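Local coordinates for CG8862 (Drosophila melanogaster, PDB 3ISM), which is the mitochondrial endonuclease EndoG, a magnesium-dependent nuclease of the DNA/RNA non-specific family that probably cleaves both DNA and RNA, at residues 138-143 and 190-195; 105-110 and 143-148; 149-154 and 202-207; 50-55 and 235-240; 134-139 and 208-213. One frame throughout, in Å; residues are numbered along the deposited sequence. Where two conformers were deposited one is given.

Contact 1: 138-143 and 190-195; sequences NTLEAH and FYKVIV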
# COMPACT_ATOMS: atom_id res chain seq x y z
N ASN B 138 -20.67 13.68 1.96
CA ASN B 138 -21.00 15.00 2.49
C ASN B 138 -21.91 14.90 3.73
O ASN B 138 -21.74 15.66 4.69
CB ASN B 138 -21.64 15.90 1.43
CG ASN B 138 -22.14 17.23 2.00
OD1 ASN B 138 -23.30 17.58 1.84
ND2 ASN B 138 -21.26 17.97 2.66
N THR B 139 -22.86 13.97 3.70
CA THR B 139 -23.77 13.76 4.83
C THR B 139 -22.99 13.44 6.12
O THR B 139 -23.30 13.98 7.19
CB THR B 139 -24.80 12.64 4.52
OG1 THR B 139 -25.47 12.97 3.29
CG2 THR B 139 -25.84 12.50 5.65
N LEU B 140 -21.96 12.59 5.98
CA LEU B 140 -21.09 12.27 7.11
C LEU B 140 -20.31 13.50 7.57
O LEU B 140 -20.26 13.79 8.77
CB LEU B 140 -20.12 11.13 6.75
CG LEU B 140 -19.12 10.71 7.83
CD1 LEU B 140 -19.82 10.39 9.18
CD2 LEU B 140 -18.24 9.52 7.37
N GLU B 141 -19.72 14.22 6.61
CA GLU B 141 -19.06 15.49 6.90
C GLU B 141 -19.98 16.46 7.66
O GLU B 141 -19.60 17.01 8.70
CB GLU B 141 -18.52 16.12 5.62
CG GLU B 141 -17.34 15.37 5.02
CD GLU B 141 -16.99 15.83 3.62
OE1 GLU B 141 -17.92 16.21 2.85
OE2 GLU B 141 -15.79 15.77 3.27
N ALA B 142 -21.20 16.64 7.16
CA ALA B 142 -22.19 17.51 7.82
C ALA B 142 -22.54 17.05 9.25
O ALA B 142 -22.75 17.88 10.13
CB ALA B 142 -23.44 17.63 6.97
N HIS B 143 -22.59 15.73 9.46
CA HIS B 143 -22.86 15.14 10.78
C HIS B 143 -21.75 15.45 11.79
O HIS B 143 -22.02 15.79 12.93
CB HIS B 143 -23.02 13.62 10.64
CG HIS B 143 -22.87 12.87 11.93
ND1 HIS B 143 -23.91 12.72 12.83
CD2 HIS B 143 -21.82 12.21 12.46
CE1 HIS B 143 -23.50 12.01 13.86
NE2 HIS B 143 -22.23 11.69 13.67
N PHE B 190 -13.31 4.87 2.51
CA PHE B 190 -12.76 5.93 3.35
C PHE B 190 -13.30 5.78 4.78
O PHE B 190 -14.35 5.22 4.97
CB PHE B 190 -13.12 7.31 2.80
CG PHE B 190 -12.52 7.60 1.45
CD1 PHE B 190 -11.25 8.16 1.35
CD2 PHE B 190 -13.24 7.33 0.28
CE1 PHE B 190 -10.69 8.43 0.09
CE2 PHE B 190 -12.69 7.60 -0.97
CZ PHE B 190 -11.41 8.14 -1.07
N TYR B 191 -12.58 6.28 5.77
CA TYR B 191 -13.05 6.22 7.16
C TYR B 191 -13.05 7.61 7.77
O TYR B 191 -12.34 8.49 7.30
CB TYR B 191 -12.17 5.32 8.04
CG TYR B 191 -10.73 5.77 8.09
CD1 TYR B 191 -10.32 6.83 8.91
CD2 TYR B 191 -9.77 5.14 7.31
CE1 TYR B 191 -9.01 7.26 8.92
CE2 TYR B 191 -8.45 5.54 7.32
CZ TYR B 191 -8.08 6.60 8.12
OH TYR B 191 -6.78 6.99 8.10
N LYS B 192 -13.82 7.77 8.84
CA LYS B 192 -13.65 8.87 9.78
C LYS B 192 -13.69 8.26 11.17
O LYS B 192 -14.60 7.51 11.50
CB LYS B 192 -14.76 9.91 9.65
CG LYS B 192 -14.59 10.84 8.45
CD LYS B 192 -15.62 11.97 8.50
CE LYS B 192 -15.57 12.86 7.25
NZ LYS B 192 -14.32 13.68 7.21
N VAL B 193 -12.68 8.59 11.97
CA VAL B 193 -12.65 8.15 13.35
C VAL B 193 -12.64 9.42 14.20
O VAL B 193 -11.79 10.28 14.01
CB VAL B 193 -11.43 7.21 13.65
CG1 VAL B 193 -11.43 6.80 15.14
CG2 VAL B 193 -11.50 5.96 12.77
N ILE B 194 -13.60 9.51 15.12
CA ILE B 194 -14.01 10.77 15.75
C ILE B 194 -14.07 10.65 17.28
O ILE B 194 -14.60 9.67 17.81
CB ILE B 194 -15.43 11.15 15.25
CG1 ILE B 194 -15.51 11.14 13.71
CG2 ILE B 194 -15.90 12.47 15.83
CD1 ILE B 194 -16.85 10.62 13.17
N VAL B 195 -13.56 11.64 18.00
CA VAL B 195 -13.73 11.70 19.44
C VAL B 195 -14.30 13.05 19.83
O VAL B 195 -13.73 14.08 19.50
CB VAL B 195 -12.39 11.43 20.20
CG1 VAL B 195 -12.45 11.89 21.67
CG2 VAL B 195 -12.01 9.96 20.13
O HOH W 1 -14.11 14.38 4.36
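K192 reaches from its strand to helix 136-146 and lays its methylenes against L140 and E141. K192 CD lies 3.8 Å from L140 CD2, and the two side chains lie alongside, pointing opposite ways. E141, a magnesium-binding residue, instead crosses the lysine at about a right angle, its CG 3.8 Å from K192 CE. A bend at the last torsion (chi4 -69°) turns NZ off the line of the chain. There K192 NZ gives a hydrogen bond to T158 OG1 and another, 2.9 Å long, to a water that also contacts E141 OE2. K192 NZ and E141 OE2 stay 4.7 Å apart, linked through the water and not by direct contact. A methionine here would remove the ammonium group and probably leave T158 OG1 and the water without that partner. Strand 189-197 lies between strands 153-161 and 203-211 of the large sheet, and helix 136-146 covers the face from which K192 rises, where V144 and W137 also touch it.

Contact 2: 105-110 and 143-148; sequences AGNHRL and HVRRLT
The magnesium-binding helix 136-146 of the His-Me finger nuclease meets, near its C-terminal end, the loop that follows strand 98-101, and R145 makes the join. R145 NH1 donates to N107 OD1 at 3.0 Å with an N-H...O angle of 145°. The donor stands above the carbonyl plane of the amide, 47° out of it, and the amide and guanidinium planes are 48° apart, evidence for a bent bond rather than a flat, paired one. A bend at chi3 turns the guanidinium back toward N107. The aliphatic part of the arginine meets the loop as well: R145 CG comes within 3.2 Å of N107 OD1, and R145 CD within 3.4 Å of G106 O. The other end of the asparagine amide is held too, because ND2 bonds to E55 OE2, which also receives H108 NE2. R145 NH2 has its own strong partner, a salt bridge to E335 of the inhibitor chain, CG4930. R109 lies alongside: G106 CA sits over the centre of one face of its guanidinium, 3.8 Å above the plane, and R109 NH1 is given to V62 O. Near the C-terminal end of the helix, R145 O takes both T148 OG1 and T148 N. Such tying of the loop after the histidine-bearing strand to the metal-binding helix fits the ββα-metal core of this nuclease clan, here with an arginine shared between the enzyme's own loop and its inhibitor.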
# COMPACT_ATOMS: atom_id res chain seq x y z
N ALA B 105 -13.57 21.53 3.17
CA ALA B 105 -13.45 22.98 3.15
C ALA B 105 -14.36 23.65 4.19
O ALA B 105 -14.00 24.69 4.77
CB ALA B 105 -13.77 23.49 1.76
N GLY B 106 -15.50 23.02 4.46
CA GLY B 106 -16.49 23.50 5.43
C GLY B 106 -16.11 23.33 6.90
O GLY B 106 -16.79 23.84 7.79
N ASN B 107 -15.05 22.59 7.16
CA ASN B 107 -14.57 22.40 8.52
C ASN B 107 -13.61 23.52 8.94
O ASN B 107 -13.07 23.51 10.05
CB ASN B 107 -13.82 21.06 8.61
CG ASN B 107 -14.70 19.87 8.30
OD1 ASN B 107 -15.93 19.94 8.38
ND2 ASN B 107 -14.08 18.74 7.97
N HIS B 108 -13.35 24.45 8.02
CA HIS B 108 -12.26 25.42 8.20
C HIS B 108 -12.65 26.81 7.77
O HIS B 108 -12.23 27.29 6.71
CB HIS B 108 -10.98 24.93 7.52
CG HIS B 108 -10.62 23.54 7.90
ND1 HIS B 108 -10.08 23.23 9.13
CD2 HIS B 108 -10.84 22.36 7.27
CE1 HIS B 108 -9.94 21.92 9.22
NE2 HIS B 108 -10.39 21.37 8.11
N ARG B 109 -13.43 27.47 8.61
CA ARG B 109 -14.05 28.73 8.25
C ARG B 109 -13.65 29.91 9.13
O ARG B 109 -14.27 30.96 9.08
CB ARG B 109 -15.57 28.58 8.25
CG ARG B 109 -16.10 27.75 7.09
CD ARG B 109 -17.52 27.37 7.40
NE ARG B 109 -18.26 26.93 6.23
CZ ARG B 109 -19.28 26.08 6.29
NH1 ARG B 109 -19.66 25.58 7.46
NH2 ARG B 109 -19.90 25.71 5.17
N LEU B 110 -12.60 29.73 9.93
CA LEU B 110 -12.08 30.83 10.73
C LEU B 110 -11.49 31.93 9.85
O LEU B 110 -11.59 33.11 10.18
CB LEU B 110 -11.02 30.32 11.72
CG LEU B 110 -11.52 29.44 12.86
CD1 LEU B 110 -10.35 28.86 13.64
CD2 LEU B 110 -12.48 30.23 13.77
N HIS B 143 -22.59 15.73 9.46
CA HIS B 143 -22.86 15.14 10.78
C HIS B 143 -21.75 15.45 11.79
O HIS B 143 -22.02 15.79 12.93
CB HIS B 143 -23.02 13.62 10.64
CG HIS B 143 -22.87 12.87 11.93
ND1 HIS B 143 -23.91 12.72 12.83
CD2 HIS B 143 -21.82 12.21 12.46
CE1 HIS B 143 -23.50 12.01 13.86
NE2 HIS B 143 -22.23 11.69 13.67
N VAL B 144 -20.51 15.31 11.35
CA VAL B 144 -19.33 15.61 12.17
C VAL B 144 -19.30 17.10 12.58
O VAL B 144 -18.98 17.42 13.72
CB VAL B 144 -18.01 15.19 11.46
CG1 VAL B 144 -16.80 15.54 12.30
CG2 VAL B 144 -18.01 13.66 11.15
N ARG B 145 -19.67 17.99 11.66
CA ARG B 145 -19.82 19.42 12.00
C ARG B 145 -20.95 19.67 13.01
O ARG B 145 -20.81 20.50 13.91
CB ARG B 145 -20.03 20.28 10.75
CG ARG B 145 -18.79 20.35 9.84
CD ARG B 145 -18.97 21.39 8.71
NE ARG B 145 -19.81 20.89 7.62
CZ ARG B 145 -19.34 20.32 6.51
NH1 ARG B 145 -18.03 20.18 6.30
NH2 ARG B 145 -20.21 19.90 5.58
N ARG B 146 -22.07 18.96 12.85
CA ARG B 146 -23.22 19.11 13.77
C ARG B 146 -22.91 18.54 15.16
O ARG B 146 -23.52 18.94 16.15
CB ARG B 146 -24.44 18.42 13.17
CG ARG B 146 -25.76 18.69 13.86
CD ARG B 146 -26.90 18.00 13.11
NE ARG B 146 -26.98 18.41 11.70
CZ ARG B 146 -26.64 17.64 10.66
NH1 ARG B 146 -26.21 16.40 10.86
NH2 ARG B 146 -26.74 18.11 9.42
N LEU B 147 -21.95 17.61 15.24
CA LEU B 147 -21.49 17.09 16.53
C LEU B 147 -20.94 18.17 17.46
O LEU B 147 -20.94 18.00 18.67
CB LEU B 147 -20.43 15.98 16.35
CG LEU B 147 -20.92 14.59 15.91
CD1 LEU B 147 -19.75 13.62 15.79
CD2 LEU B 147 -21.98 14.05 16.86
N THR B 148 -20.48 19.29 16.89
CA THR B 148 -20.01 20.42 17.70
C THR B 148 -21.12 21.03 18.56
O THR B 148 -20.82 21.70 19.54
CB THR B 148 -19.34 21.53 16.87
OG1 THR B 148 -20.24 22.01 15.86
CG2 THR B 148 -18.05 21.03 16.22

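Contact 3: 149-154 and 202-207; sequences KTYSNV and KLHMES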
# COMPACT_ATOMS: atom_id res chain seq x y z
N LYS B 149 -22.38 20.79 18.20
CA LYS B 149 -23.52 21.22 19.02
C LYS B 149 -23.75 20.30 20.22
O LYS B 149 -24.55 20.63 21.10
CB LYS B 149 -24.80 21.34 18.19
CG LYS B 149 -24.81 22.53 17.25
CD LYS B 149 -26.17 22.70 16.58
CE LYS B 149 -26.10 23.78 15.48
NZ LYS B 149 -26.09 25.19 16.02
N THR B 150 -23.08 19.15 20.24
CA THR B 150 -23.17 18.20 21.35
C THR B 150 -21.87 18.21 22.16
O THR B 150 -21.89 18.18 23.39
CB THR B 150 -23.43 16.76 20.83
OG1 THR B 150 -24.59 16.76 19.98
CG2 THR B 150 -23.68 15.81 22.01
N TYR B 151 -20.76 18.26 21.45
CA TYR B 151 -19.43 18.27 22.06
C TYR B 151 -18.70 19.56 21.71
O TYR B 151 -18.56 19.91 20.54
CB TYR B 151 -18.60 17.09 21.57
CG TYR B 151 -19.28 15.74 21.65
CD1 TYR B 151 -19.59 15.16 22.88
CD2 TYR B 151 -19.59 15.04 20.50
CE1 TYR B 151 -20.20 13.91 22.94
CE2 TYR B 151 -20.18 13.80 20.55
CZ TYR B 151 -20.49 13.23 21.75
OH TYR B 151 -21.10 11.99 21.74
N SER B 152 -18.19 20.23 22.73
CA SER B 152 -17.48 21.50 22.57
C SER B 152 -16.28 21.38 21.64
O SER B 152 -15.91 22.34 20.94
CB SER B 152 -17.02 22.01 23.93
OG SER B 152 -18.10 22.54 24.66
N ASN B 153 -15.65 20.21 21.64
CA ASN B 153 -14.48 19.95 20.84
C ASN B 153 -14.64 18.59 20.17
O ASN B 153 -14.95 17.60 20.83
CB ASN B 153 -13.21 19.99 21.70
CG ASN B 153 -12.96 21.37 22.30
OD1 ASN B 153 -12.36 22.23 21.65
ND2 ASN B 153 -13.43 21.60 23.53
N VAL B 154 -14.46 18.57 18.86
CA VAL B 154 -14.60 17.34 18.08
C VAL B 154 -13.30 17.08 17.32
O VAL B 154 -12.87 17.91 16.53
CB VAL B 154 -15.78 17.44 17.08
CG1 VAL B 154 -15.79 16.25 16.12
CG2 VAL B 154 -17.11 17.55 17.83
N LYS B 202 -16.02 13.48 29.94
CA LYS B 202 -16.28 12.25 29.22
C LYS B 202 -15.86 12.32 27.75
O LYS B 202 -15.95 13.36 27.09
CB LYS B 202 -17.76 11.84 29.34
CG LYS B 202 -18.22 11.55 30.77
CD LYS B 202 -19.74 11.40 30.83
CE LYS B 202 -20.24 11.35 32.27
NZ LYS B 202 -19.75 10.14 32.98
N LEU B 203 -15.38 11.19 27.25
CA LEU B 203 -14.94 11.10 25.88
C LEU B 203 -15.84 10.10 25.13
O LEU B 203 -16.15 9.03 25.65
CB LEU B 203 -13.47 10.70 25.83
CG LEU B 203 -12.49 11.61 26.58
CD1 LEU B 203 -11.06 11.08 26.50
CD2 LEU B 203 -12.54 13.04 26.07
N HIS B 204 -16.27 10.48 23.93
CA HIS B 204 -17.15 9.65 23.13
C HIS B 204 -16.56 9.46 21.75
O HIS B 204 -16.25 10.43 21.07
CB HIS B 204 -18.53 10.29 22.98
CG HIS B 204 -19.16 10.66 24.29
ND1 HIS B 204 -20.15 9.89 24.87
CD2 HIS B 204 -18.93 11.69 25.13
CE1 HIS B 204 -20.51 10.45 26.02
NE2 HIS B 204 -19.79 11.55 26.19
N MET B 205 -16.44 8.21 21.32
CA MET B 205 -15.87 7.91 20.00
C MET B 205 -16.91 7.41 18.99
O MET B 205 -17.81 6.66 19.34
CB MET B 205 -14.75 6.89 20.12
CG MET B 205 -14.11 6.50 18.81
SD MET B 205 -12.74 5.40 19.03
CE MET B 205 -11.46 6.53 19.57
N GLU B 206 -16.78 7.86 17.75
CA GLU B 206 -17.54 7.32 16.63
C GLU B 206 -16.56 6.94 15.52
O GLU B 206 -15.54 7.59 15.35
CB GLU B 206 -18.55 8.36 16.08
CG GLU B 206 -19.61 8.80 17.06
CD GLU B 206 -20.68 9.69 16.44
OE1 GLU B 206 -20.65 9.98 15.22
OE2 GLU B 206 -21.57 10.12 17.19
N SER B 207 -16.86 5.88 14.78
CA SER B 207 -16.05 5.55 13.62
C SER B 207 -16.87 4.92 12.51
O SER B 207 -17.73 4.06 12.77
CB SER B 207 -14.85 4.65 13.99
OG SER B 207 -15.27 3.51 14.69
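This is a surface aromatic contact across one face of the large sheet, between Y151, just before strand 153-161, and H204 of strand 203-211; strand 189-197 runs between the two. The ring planes are tilted by 30° and displaced, with centroids 5.1 Å apart and little ring overlap. What touches is the outer end of the tyrosine: Y151 OH sits 3.3 Å from H204 CB, and Y151 CE1 lies 3.4 Å from H204 CD2. Both residues set CG anti to the carbonyl carbon (chi1 -50° for Y151, -53° for H204). The two side chains cross at about a right angle. T150 CG2 lies over the centre of one tyrosine face, 4.0 Å above it. The imidazole is fixed from elsewhere, ND1 bonding to T250 OG1. A serine in place of Y151 would probably leave H204 CB and CD2 without this cover and open a gap beside H204 and S198. The arrangement is a displaced aromatic pair between the loop leading into strand 153-161 and strand 203-211, across strand 189-197, these neighbours all running antiparallel.

Contact 4: 50-55 and 235-240; sequences PHWVFE and AGLLFF
W52 and L237 open a hydrophobic contact in which the chain after helix 228-235 packs on a face of the large mixed sheet, alongside strand 49-57. The touching parts, 51-54 and 237-240, run nearly the same way, with end-to-end directions 9° apart. A classic beta bulge, in which H51 and W52 both face S42, lies at the start of this part of the strand.

Among the apolar contacts, W52 CD1 meets L237 CD1 at 3.7 Å and L237 CD2 at 4.0 Å. The tryptophan takes the uncommon torsion that puts CG between the backbone N and the carbonyl carbon (chi1 53°), which brings CD1 of its five-membered ring to the leucine methyls. Y191 of strand 189-197 touches both residues, and R45 of the second subunit packs on L237.

The aromatic contact joins F54 and F240 as an offset edge-to-face pair, with centroids 5.4 Å apart and planes at 64°. F240 also rests on V193 and V195, while F54 touches C157, so the pair spans neighbouring strands of the sheet. The edge belongs to F54: its CZ lies over one face of F240, 3.6 Å from F240 CZ and 3.7 Å from F240 CE1.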
# COMPACT_ATOMS: atom_id res chain seq x y z
N PRO B 50 -3.57 11.47 0.60
CA PRO B 50 -3.14 11.34 1.99
C PRO B 50 -3.12 9.89 2.52
O PRO B 50 -3.87 9.06 2.04
CB PRO B 50 -4.22 12.13 2.76
CG PRO B 50 -4.81 13.05 1.77
CD PRO B 50 -4.79 12.29 0.47
N HIS B 51 -2.26 9.60 3.48
CA HIS B 51 -2.51 8.47 4.38
C HIS B 51 -3.70 8.86 5.28
O HIS B 51 -4.58 8.07 5.50
CB HIS B 51 -1.32 8.18 5.29
CG HIS B 51 -0.14 7.58 4.59
ND1 HIS B 51 -0.16 6.32 4.05
CD2 HIS B 51 1.12 8.05 4.41
CE1 HIS B 51 1.04 6.03 3.55
NE2 HIS B 51 1.83 7.08 3.75
N TRP B 52 -3.65 10.07 5.84
CA TRP B 52 -4.68 10.57 6.76
C TRP B 52 -4.61 12.09 6.86
O TRP B 52 -3.59 12.71 6.51
CB TRP B 52 -4.54 9.95 8.18
CG TRP B 52 -3.17 10.07 8.83
CD1 TRP B 52 -2.19 9.12 8.84
CD2 TRP B 52 -2.66 11.17 9.60
NE1 TRP B 52 -1.09 9.57 9.53
CE2 TRP B 52 -1.35 10.82 10.02
CE3 TRP B 52 -3.17 12.41 9.97
CZ2 TRP B 52 -0.55 11.69 10.77
CZ3 TRP B 52 -2.37 13.28 10.73
CH2 TRP B 52 -1.07 12.91 11.11
N VAL B 53 -5.72 12.69 7.29
CA VAL B 53 -5.68 14.06 7.76
C VAL B 53 -6.28 14.10 9.17
O VAL B 53 -7.03 13.18 9.56
CB VAL B 53 -6.45 15.04 6.83
CG1 VAL B 53 -5.87 15.07 5.44
CG2 VAL B 53 -7.94 14.69 6.80
N PHE B 54 -5.95 15.15 9.93
CA PHE B 54 -6.44 15.29 11.28
C PHE B 54 -6.99 16.70 11.49
O PHE B 54 -6.41 17.69 11.04
CB PHE B 54 -5.36 14.96 12.32
CG PHE B 54 -5.88 14.14 13.46
CD1 PHE B 54 -5.64 12.77 13.51
CD2 PHE B 54 -6.66 14.72 14.45
CE1 PHE B 54 -6.17 11.99 14.55
CE2 PHE B 54 -7.19 13.96 15.49
CZ PHE B 54 -6.95 12.59 15.53
N GLU B 55 -8.12 16.78 12.18
CA GLU B 55 -8.82 18.06 12.38
C GLU B 55 -9.32 18.14 13.81
O GLU B 55 -9.66 17.13 14.41
CB GLU B 55 -10.01 18.18 11.43
CG GLU B 55 -9.66 18.20 9.91
CD GLU B 55 -10.92 18.04 9.03
OE1 GLU B 55 -11.59 16.99 9.14
OE2 GLU B 55 -11.22 18.94 8.22
N ALA B 235 -6.21 0.00 8.27
CA ALA B 235 -5.44 1.18 7.81
C ALA B 235 -3.95 1.08 8.06
O ALA B 235 -3.17 1.82 7.45
CB ALA B 235 -5.97 2.48 8.45
N GLY B 236 -3.55 0.23 9.00
CA GLY B 236 -2.16 0.22 9.42
C GLY B 236 -1.85 1.46 10.23
O GLY B 236 -0.76 2.01 10.15
N LEU B 237 -2.82 1.93 11.01
CA LEU B 237 -2.67 3.15 11.82
C LEU B 237 -3.31 2.94 13.16
O LEU B 237 -4.23 2.14 13.27
CB LEU B 237 -3.37 4.34 11.15
CG LEU B 237 -2.86 4.81 9.78
CD1 LEU B 237 -3.79 5.85 9.13
CD2 LEU B 237 -1.43 5.34 9.90
N LEU B 238 -2.86 3.67 14.18
CA LEU B 238 -3.56 3.69 15.47
C LEU B 238 -4.11 5.08 15.75
O LEU B 238 -3.37 6.07 15.76
CB LEU B 238 -2.65 3.21 16.61
CG LEU B 238 -2.10 1.77 16.53
CD1 LEU B 238 -0.91 1.64 17.49
CD2 LEU B 238 -3.17 0.70 16.84
N PHE B 239 -5.41 5.15 15.99
CA PHE B 239 -6.10 6.43 16.21
C PHE B 239 -6.27 6.70 17.69
O PHE B 239 -6.53 5.78 18.49
CB PHE B 239 -7.46 6.47 15.49
CG PHE B 239 -7.38 6.06 14.04
CD1 PHE B 239 -6.81 6.90 13.09
CD2 PHE B 239 -7.86 4.82 13.64
CE1 PHE B 239 -6.72 6.50 11.75
CE2 PHE B 239 -7.77 4.41 12.31
CZ PHE B 239 -7.21 5.27 11.36
N PHE B 240 -6.10 7.97 18.07
CA PHE B 240 -6.30 8.41 19.44
C PHE B 240 -5.52 7.51 20.42
O PHE B 240 -6.04 7.09 21.46
CB PHE B 240 -7.81 8.47 19.75
CG PHE B 240 -8.56 9.43 18.84
CD1 PHE B 240 -8.62 10.79 19.13
CD2 PHE B 240 -9.17 8.97 17.67
CE1 PHE B 240 -9.29 11.67 18.29
CE2 PHE B 240 -9.83 9.85 16.83
CZ PHE B 240 -9.89 11.20 17.13

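Contact 5: 134-139 and 208-213; sequences RDAWNT and YVMPNQ
M210 and helix 136-146 meet through the end of the methionine, which leaves strand 203-211 with its CB directed at the helix, close to the magnesium-binding residues E141 and N133. CG stands anti to the carbonyl carbon (chi1 -62°), and the chain runs on extended through chi2 (175°) to carry SD to the indole of W137. M210 SD lies 3.8 Å from W137 CE3 and 4.1 Å from W137 CZ3. Measured to the six-membered ring of W137, M210 SD is 5.0 Å from the centroid and 74° off the normal, so this Met-aromatic contact is oblique and is made at the benzo side of the indole. The final bend, at chi3, then turns M210 CE to A136, where it meets CB at 3.6 Å and the carbonyl O at 3.7 Å. L140, I215 and F224 also touch M210, and F132 meets the W137 ring. No polar bond is formed, the methyl only touching the A136 carbonyl O, so the join rests on dispersion and shape.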
# COMPACT_ATOMS: atom_id res chain seq x y z
N ARG B 134 -20.49 14.01 -3.30
CA ARG B 134 -21.48 15.09 -3.33
C ARG B 134 -22.71 14.79 -2.49
O ARG B 134 -23.52 15.68 -2.24
CB ARG B 134 -21.89 15.41 -4.77
CG ARG B 134 -20.70 15.68 -5.69
CD ARG B 134 -21.13 16.12 -7.10
NE ARG B 134 -20.04 15.86 -8.03
CZ ARG B 134 -20.10 16.04 -9.35
NH1 ARG B 134 -19.04 15.76 -10.11
NH2 ARG B 134 -21.21 16.48 -9.91
N ASP B 135 -22.84 13.56 -2.03
CA ASP B 135 -24.03 13.13 -1.31
C ASP B 135 -23.68 12.44 0.02
O ASP B 135 -23.32 13.12 1.00
CB ASP B 135 -24.89 12.26 -2.22
CG ASP B 135 -25.45 13.02 -3.42
OD1 ASP B 135 -26.45 13.75 -3.25
OD2 ASP B 135 -24.88 12.90 -4.52
N ALA B 136 -23.76 11.12 0.05
CA ALA B 136 -23.49 10.32 1.25
C ALA B 136 -22.24 10.74 2.07
O ALA B 136 -22.31 10.88 3.29
CB ALA B 136 -23.40 8.83 0.88
N TRP B 137 -21.11 10.94 1.40
CA TRP B 137 -19.90 11.36 2.12
C TRP B 137 -20.05 12.77 2.71
O TRP B 137 -19.61 13.03 3.83
CB TRP B 137 -18.67 11.27 1.20
CG TRP B 137 -17.35 11.53 1.89
CD1 TRP B 137 -16.53 12.61 1.71
CD2 TRP B 137 -16.70 10.69 2.86
NE1 TRP B 137 -15.42 12.50 2.51
CE2 TRP B 137 -15.49 11.33 3.21
CE3 TRP B 137 -17.01 9.46 3.44
CZ2 TRP B 137 -14.60 10.78 4.14
CZ3 TRP B 137 -16.11 8.91 4.37
CH2 TRP B 137 -14.93 9.58 4.71
N ASN B 138 -20.67 13.68 1.96
CA ASN B 138 -21.00 15.00 2.49
C ASN B 138 -21.91 14.90 3.73
O ASN B 138 -21.74 15.66 4.69
CB ASN B 138 -21.64 15.90 1.43
CG ASN B 138 -22.14 17.23 2.00
OD1 ASN B 138 -23.30 17.58 1.84
ND2 ASN B 138 -21.26 17.97 2.66
N THR B 139 -22.86 13.97 3.70
CA THR B 139 -23.77 13.76 4.83
C THR B 139 -22.99 13.44 6.12
O THR B 139 -23.30 13.98 7.19
CB THR B 139 -24.80 12.64 4.52
OG1 THR B 139 -25.47 12.97 3.29
CG2 THR B 139 -25.84 12.50 5.65
N TYR B 208 -16.59 5.35 11.29
CA TYR B 208 -17.37 4.99 10.11
C TYR B 208 -16.41 4.54 9.02
O TYR B 208 -15.31 5.06 8.91
CB TYR B 208 -18.14 6.21 9.58
CG TYR B 208 -19.11 6.81 10.57
CD1 TYR B 208 -20.46 6.52 10.51
CD2 TYR B 208 -18.66 7.69 11.56
CE1 TYR B 208 -21.35 7.07 11.42
CE2 TYR B 208 -19.53 8.25 12.47
CZ TYR B 208 -20.87 7.94 12.39
OH TYR B 208 -21.73 8.47 13.31
N VAL B 209 -16.85 3.57 8.21
CA VAL B 209 -16.16 3.20 6.98
C VAL B 209 -17.20 3.18 5.86
O VAL B 209 -18.20 2.45 5.94
CB VAL B 209 -15.48 1.81 7.11
CG1 VAL B 209 -15.10 1.22 5.74
CG2 VAL B 209 -14.25 1.91 8.02
N MET B 210 -16.98 3.98 4.82
CA MET B 210 -17.94 4.02 3.71
C MET B 210 -17.24 3.64 2.42
O MET B 210 -16.12 4.07 2.21
CB MET B 210 -18.58 5.40 3.58
CG MET B 210 -19.38 5.83 4.80
SD MET B 210 -19.99 7.52 4.68
CE MET B 210 -21.08 7.44 3.28
N PRO B 211 -17.88 2.82 1.57
CA PRO B 211 -17.22 2.40 0.34
C PRO B 211 -17.21 3.56 -0.68
O PRO B 211 -18.16 4.35 -0.73
CB PRO B 211 -18.09 1.23 -0.14
CG PRO B 211 -19.49 1.58 0.37
CD PRO B 211 -19.25 2.27 1.70
N ASN B 212 -16.14 3.63 -1.45
CA ASN B 212 -15.98 4.64 -2.48
C ASN B 212 -16.80 4.22 -3.71
O ASN B 212 -16.25 3.83 -4.74
CB ASN B 212 -14.49 4.81 -2.81
CG ASN B 212 -14.20 6.02 -3.70
OD1 ASN B 212 -15.07 6.85 -3.94
ND2 ASN B 212 -12.94 6.14 -4.17
N GLN B 213 -18.12 4.31 -3.59
CA GLN B 213 -19.01 3.93 -4.68
C GLN B 213 -20.31 4.71 -4.55
O GLN B 213 -20.53 5.37 -3.54
CB GLN B 213 -19.30 2.42 -4.64
CG GLN B 213 -20.05 1.98 -3.40
CD GLN B 213 -19.88 0.50 -3.11
OE1 GLN B 213 -18.82 -0.09 -3.37
NE2 GLN B 213 -20.92 -0.10 -2.53

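Contacts 1, 2 and 5 share helix 136-146 and place it between the sheet and the loop after strand 98-101. Contacts 1 and 5 have centres 8 Å apart and meet through F190 O and M210 N, 2.9 Å apart; contacts 1 and 2 lie 10 Å apart, joined by V144 CG2 against I194 CD1 at 3.8 Å. All three are near the metal: the side chains of E141, W137 and R145 come within about 4, 5 and 8 Å of the bound magnesium ion. Contact 3 continues the same sheet away from that site, linked to contact 1 by H143 NE2 and E206 OE1 at 2.8 Å. Contact 4 packs farther off, its centre 13 Å from contact 1, where V193 O lies 3.5 Å from F240 CE2.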